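Local coordinates for protein post-proline cleaving enzyme (Rickettsia typhi, PDB 4HVT) that probably cleaves peptides after proline residues, acting as a serine-type oligopeptidase of the prolyl oligopeptidase family, at residues Pro175-Asn178 with Leu182-Gly185; Met156-Trp161 with Asp196-Asn201. One frame throughout, in Å; residues are numbered along the deposited sequence.

Interaction 1 (Pro175-Asn178 with Leu182-Gly185)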
loop_
_atom_site.group_PDB
_atom_site.type_symbol
_atom_site.label_atom_id
_atom_site.label_comp_id
_atom_site.label_asym_id
_atom_site.label_seq_id
_atom_site.Cartn_x
_atom_site.Cartn_y
_atom_site.Cartn_z
ATOM N N PRO A 175 15.994 -18.592 -6.596
ATOM C CA PRO A 175 16.720 -18.880 -5.378
ATOM C C PRO A 175 16.466 -20.288 -4.839
ATOM O O PRO A 175 15.719 -20.453 -3.908
ATOM C CB PRO A 175 16.227 -17.813 -4.421
ATOM C CG PRO A 175 14.820 -17.562 -4.844
ATOM C CD PRO A 175 14.868 -17.690 -6.349
ATOM N N ILE A 176 17.157 -21.251 -5.395
ATOM C CA ILE A 176 17.048 -22.648 -5.023
ATOM C C ILE A 176 18.398 -23.198 -4.593
ATOM O O ILE A 176 19.449 -22.821 -5.132
ATOM C CB ILE A 176 16.470 -23.514 -6.158
ATOM C CG1 ILE A 176 17.280 -23.438 -7.451
ATOM C CG2 ILE A 176 15.069 -23.034 -6.492
ATOM C CD1 ILE A 176 16.991 -24.572 -8.429
ATOM N N THR A 177 18.387 -24.089 -3.616
ATOM C CA THR A 177 19.613 -24.710 -3.199
ATOM C C THR A 177 20.108 -25.815 -4.133
ATOM O O THR A 177 19.444 -26.196 -5.079
ATOM C CB THR A 177 19.452 -25.331 -1.800
ATOM O OG1 THR A 177 18.699 -26.539 -1.902
ATOM C CG2 THR A 177 18.797 -24.370 -0.802
ATOM N N ASN A 178 21.261 -26.411 -3.793
ATOM C CA ASN A 178 21.769 -27.536 -4.570
ATOM C C ASN A 178 20.934 -28.854 -4.463
ATOM O O ASN A 178 21.197 -29.803 -5.209
ATOM C CB ASN A 178 23.284 -27.761 -4.311
ATOM C CG ASN A 178 23.577 -28.098 -2.865
ATOM O OD1 ASN A 178 22.698 -28.539 -2.176
ATOM N ND2 ASN A 178 24.801 -27.842 -2.404
ATOM N N LEU A 182 13.562 -24.434 -2.669
ATOM C CA LEU A 182 13.286 -23.018 -2.918
ATOM C C LEU A 182 13.343 -22.202 -1.627
ATOM O O LEU A 182 12.684 -22.554 -0.603
ATOM C CB LEU A 182 11.890 -22.894 -3.512
ATOM C CG LEU A 182 11.429 -21.450 -3.893
ATOM C CD1 LEU A 182 12.219 -20.897 -5.054
ATOM C CD2 LEU A 182 9.976 -21.415 -4.277
ATOM N N LEU A 183 14.140 -21.129 -1.664
ATOM C CA LEU A 183 14.312 -20.269 -0.536
ATOM C C LEU A 183 13.385 -19.052 -0.697
ATOM O O LEU A 183 13.275 -18.507 -1.794
ATOM C CB LEU A 183 15.748 -19.848 -0.451
ATOM C CG LEU A 183 16.748 -21.008 -0.295
ATOM C CD1 LEU A 183 18.137 -20.449 -0.528
ATOM C CD2 LEU A 183 16.636 -21.653 1.051
ATOM N N GLU A 184 12.672 -18.706 0.362
ATOM C CA GLU A 184 11.750 -17.570 0.361
ATOM C C GLU A 184 12.156 -16.578 1.408
ATOM O O GLU A 184 12.764 -16.951 2.411
ATOM C CB GLU A 184 10.342 -18.047 0.647
ATOM C CG GLU A 184 9.773 -18.990 -0.406
ATOM C CD GLU A 184 8.470 -19.640 0.050
ATOM O OE1 GLU A 184 7.499 -18.924 0.311
ATOM O OE2 GLU A 184 8.440 -20.874 0.264
ATOM N N GLY A 185 11.828 -15.321 1.199
ATOM C CA GLY A 185 12.130 -14.291 2.182
ATOM C C GLY A 185 11.129 -13.161 2.059
ATOM O O GLY A 185 10.690 -12.877 0.948
#

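Interaction 2 (Met156-Trp161 with Asp196-Asn201)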
loop_
_atom_site.group_PDB
_atom_site.type_symbol
_atom_site.label_atom_id
_atom_site.label_comp_id
_atom_site.label_asym_id
_atom_site.label_seq_id
_atom_site.Cartn_x
_atom_site.Cartn_y
_atom_site.Cartn_z
ATOM N N MET A 156 8.580 -14.192 -0.480
ATOM C CA MET A 156 8.528 -14.278 -1.934
ATOM C C MET A 156 9.861 -14.785 -2.519
ATOM O O MET A 156 10.864 -14.932 -1.796
ATOM C CB MET A 156 8.132 -12.948 -2.530
ATOM C CG MET A 156 8.986 -11.765 -2.129
ATOM S SD MET A 156 8.363 -10.197 -2.879
ATOM C CE MET A 156 6.754 -10.055 -2.309
ATOM N N PHE A 157 9.815 -15.095 -3.805
ATOM C CA PHE A 157 10.953 -15.633 -4.561
ATOM C C PHE A 157 10.861 -15.021 -5.959
ATOM O O PHE A 157 10.137 -14.042 -6.158
ATOM C CB PHE A 157 10.933 -17.171 -4.589
ATOM C CG PHE A 157 9.686 -17.747 -5.099
ATOM C CD1 PHE A 157 8.553 -17.812 -4.305
ATOM C CD2 PHE A 157 9.606 -18.213 -6.414
ATOM C CE1 PHE A 157 7.382 -18.333 -4.791
ATOM C CE2 PHE A 157 8.432 -18.765 -6.889
ATOM C CZ PHE A 157 7.329 -18.806 -6.078
ATOM N N PHE A 158 11.657 -15.513 -6.894
ATOM C CA PHE A 158 11.610 -14.986 -8.254
ATOM C C PHE A 158 12.107 -16.054 -9.172
ATOM O O PHE A 158 12.726 -17.011 -8.738
ATOM C CB PHE A 158 12.474 -13.740 -8.415
ATOM C CG PHE A 158 13.878 -13.927 -7.885
ATOM C CD1 PHE A 158 14.884 -14.390 -8.729
ATOM C CD2 PHE A 158 14.164 -13.562 -6.618
ATOM C CE1 PHE A 158 16.169 -14.586 -8.227
ATOM C CE2 PHE A 158 15.443 -13.754 -6.107
ATOM C CZ PHE A 158 16.450 -14.234 -6.937
ATOM N N ARG A 159 11.847 -15.887 -10.470
ATOM C CA ARG A 159 12.388 -16.755 -11.478
ATOM C C ARG A 159 12.753 -15.922 -12.687
ATOM O O ARG A 159 11.986 -15.024 -13.098
ATOM C CB ARG A 159 11.372 -17.794 -11.934
ATOM C CG ARG A 159 10.945 -18.762 -10.884
ATOM C CD ARG A 159 9.916 -19.703 -11.483
ATOM N NE ARG A 159 10.474 -20.563 -12.513
ATOM C CZ ARG A 159 9.763 -21.470 -13.183
ATOM N NH1 ARG A 159 8.452 -21.588 -12.972
ATOM N NH2 ARG A 159 10.342 -22.226 -14.088
ATOM N N GLU A 160 13.895 -16.206 -13.280
ATOM C CA GLU A 160 14.325 -15.491 -14.494
ATOM C C GLU A 160 13.574 -15.970 -15.734
ATOM O O GLU A 160 13.312 -17.152 -15.884
ATOM C CB GLU A 160 15.819 -15.732 -14.702
ATOM C CG GLU A 160 16.453 -14.793 -15.723
ATOM C CD GLU A 160 17.899 -15.102 -16.005
ATOM O OE1 GLU A 160 18.481 -16.034 -15.398
ATOM O OE2 GLU A 160 18.479 -14.386 -16.834
ATOM N N TRP A 161 13.225 -15.046 -16.611
ATOM C CA TRP A 161 12.303 -15.306 -17.694
ATOM C C TRP A 161 12.783 -14.570 -18.942
ATOM O O TRP A 161 13.373 -13.511 -18.846
ATOM C CB TRP A 161 10.896 -14.848 -17.267
ATOM C CG TRP A 161 9.808 -15.081 -18.294
ATOM C CD1 TRP A 161 8.970 -16.155 -18.359
ATOM C CD2 TRP A 161 9.349 -14.152 -19.275
ATOM N NE1 TRP A 161 8.064 -15.984 -19.383
ATOM C CE2 TRP A 161 8.257 -14.755 -19.943
ATOM C CE3 TRP A 161 9.758 -12.887 -19.660
ATOM C CZ2 TRP A 161 7.571 -14.126 -20.998
ATOM C CZ3 TRP A 161 9.097 -12.252 -20.735
ATOM C CH2 TRP A 161 7.998 -12.874 -21.360
ATOM N N ASP A 196 24.742 -10.999 -16.085
ATOM C CA ASP A 196 25.128 -12.248 -15.422
ATOM C C ASP A 196 25.297 -12.143 -13.913
ATOM O O ASP A 196 25.885 -13.052 -13.291
ATOM C CB ASP A 196 26.420 -12.822 -16.027
ATOM C CG ASP A 196 26.278 -13.128 -17.517
ATOM O OD1 ASP A 196 25.258 -13.731 -17.900
ATOM O OD2 ASP A 196 27.211 -12.778 -18.313
ATOM N N THR A 197 24.722 -11.101 -13.290
ATOM C CA THR A 197 24.944 -10.887 -11.876
ATOM C C THR A 197 23.771 -10.157 -11.266
ATOM O O THR A 197 23.244 -9.202 -11.872
ATOM C CB THR A 197 26.191 -10.005 -11.670
ATOM O OG1 THR A 197 27.264 -10.498 -12.478
ATOM C CG2 THR A 197 26.627 -10.027 -10.220
ATOM N N ILE A 198 23.290 -10.651 -10.145
ATOM C CA ILE A 198 22.245 -9.939 -9.389
ATOM C C ILE A 198 22.668 -9.711 -7.940
ATOM O O ILE A 198 23.574 -10.393 -7.400
ATOM C CB ILE A 198 20.863 -10.695 -9.443
ATOM C CG1 ILE A 198 20.941 -12.049 -8.720
ATOM C CG2 ILE A 198 20.443 -10.907 -10.897
ATOM C CD1 ILE A 198 19.615 -12.746 -8.433
ATOM N N ILE A 199 22.012 -8.756 -7.304
ATOM C CA ILE A 199 22.130 -8.583 -5.872
ATOM C C ILE A 199 20.726 -8.698 -5.261
ATOM O O ILE A 199 19.733 -8.268 -5.823
ATOM C CB ILE A 199 22.823 -7.228 -5.549
ATOM C CG1 ILE A 199 23.018 -7.070 -4.059
ATOM C CG2 ILE A 199 22.057 -6.022 -6.085
ATOM C CD1 ILE A 199 23.872 -5.863 -3.733
ATOM N N PHE A 200 20.614 -9.275 -4.080
ATOM C CA PHE A 200 19.300 -9.426 -3.457
ATOM C C PHE A 200 19.395 -9.684 -1.961
ATOM O O PHE A 200 20.438 -10.124 -1.477
ATOM C CB PHE A 200 18.425 -10.456 -4.179
ATOM C CG PHE A 200 18.864 -11.887 -4.144
ATOM C CD1 PHE A 200 20.111 -12.328 -4.623
ATOM C CD2 PHE A 200 17.945 -12.875 -3.757
ATOM C CE1 PHE A 200 20.477 -13.688 -4.616
ATOM C CE2 PHE A 200 18.271 -14.227 -3.830
ATOM C CZ PHE A 200 19.538 -14.642 -4.201
ATOM N N ASN A 201 18.261 -9.439 -1.280
ATOM C CA ASN A 201 18.103 -9.648 0.154
ATOM C C ASN A 201 17.619 -11.081 0.383
ATOM O O ASN A 201 16.447 -11.327 0.674
ATOM C CB ASN A 201 17.224 -8.557 0.788
ATOM C CG ASN A 201 15.859 -8.401 0.142
ATOM O OD1 ASN A 201 15.718 -8.505 -1.083
ATOM N ND2 ASN A 201 14.854 -8.168 0.977
#

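Interaction 1 (Pro175-Asn178 with Leu182-Gly185)
Pro175 and Leu183 illustrate how a propeller loop can be fastened to itself by one backbone bond and a few methyl groups. Both lie in the connection between strands 167-168 and 185-186 of the N-terminal beta-propeller, where 175-178 and 182-185 run antiparallel and form a single, isolated beta bridge between Ile176 and Leu182. Its hydrogen bond runs from Leu183 N to Pro175 O, 2.8 Å long and almost straight, with 172° at the hydrogen.

The tight part gathers around that carbonyl and along the Leu183 side chain, which has the Pro175 oxygen on its CB and the methyl of Thr177 on its branched end. The pyrrolidine ring of buried Pro175 lies with CG 3.5 Å from Leu183 O, and it also rests on Phe157 and Phe158 of strand 155-162. Leu182 starts out away from its partner segment, but with CG anti to the backbone N (chi1 -178°) and the second torsion near 68°, its CD1 turns back. That methyl sits 3.7 Å from Pro175 O, while Leu182 also packs on Phe157 and Phe150.

The looser side is that of Ile176, partly exposed, whose CB points away from 182-185; of its side chain CG2 alone meets Leu182, 3.8 Å from Leu182 CD1. Beyond Thr177 the contact ends. Thr177 itself divides its two branches: OG1 faces the turn, where Ser179 OG and Lys181 N are its hydrogen-bond partners, whereas CG2 belongs to the packed side and lies across Leu183, the two side chains meeting at about a right angle. The threonine methyl approaches the leucine fork itself, standing 3.9 Å from Leu183 CD2 and 4.0 Å from both Leu183 CG and Leu183 CD1.

Interaction 2 (Met156-Trp161 with Asp196-Asn201)
Phe158 drives the edge of its ring against one face of Phe200, with CE2 and CZ leading. The closest approach is 3.5 Å, from Phe158 CE2 to Phe200 CD2, and Phe158 CZ lies 3.6 Å from Phe200 CE2. With the planes at 82° and the centroids 5.2 Å apart, this is an offset edge-to-face (T-shaped) pair: the edge falls over the CD2-CE2 side of the Phe200 ring. Ile198 and Phe158 extend toward one another from their two strands, Ile198 CD1 lying obliquely to the ring, 3.8 Å from Phe158 CZ.

The strands that carry these residues belong to neighbouring blades of the beta-propeller, and the contact of these three buried side chains is apolar. Pro190 also packs on Phe158, and Trp192 and Trp221 on Ile198. In Phe200, chi1 of 66° carries the ring toward Phe158 and chi2 of -58° turns its face to the incoming edge. Farther along the same interface, Glu160 OE2 stays 6.9 Å from Asp196 OD1; Arg223 forms salt bridges to both and Arg143 a second one to Glu160, probably easing their like charges.

In the fold
Along the chain, interaction 1 is nested within interaction 2: strand 155-162 comes first, then 175-178 and 182-185, and finally strand 197-200. Their centres are 11 Å apart, on the same side of the chain's centre. Strand 155-162 belongs to one propeller blade and pairs with strand 185-186, whereas 197-200 belongs to the next; the folded loop of interaction 1 comes before the chain passes to that blade, and interaction 2 packs the two blades against each other. The contacts touch directly, with a probable hydrogen bond of 2.9 Å between Gly185 O and Met156 N, and with Pro175 CD 3.3 Å from Phe158 O. Strand 155-162 thus contributes Phe158 to the blade interface while the loop of interaction 1 rests on it.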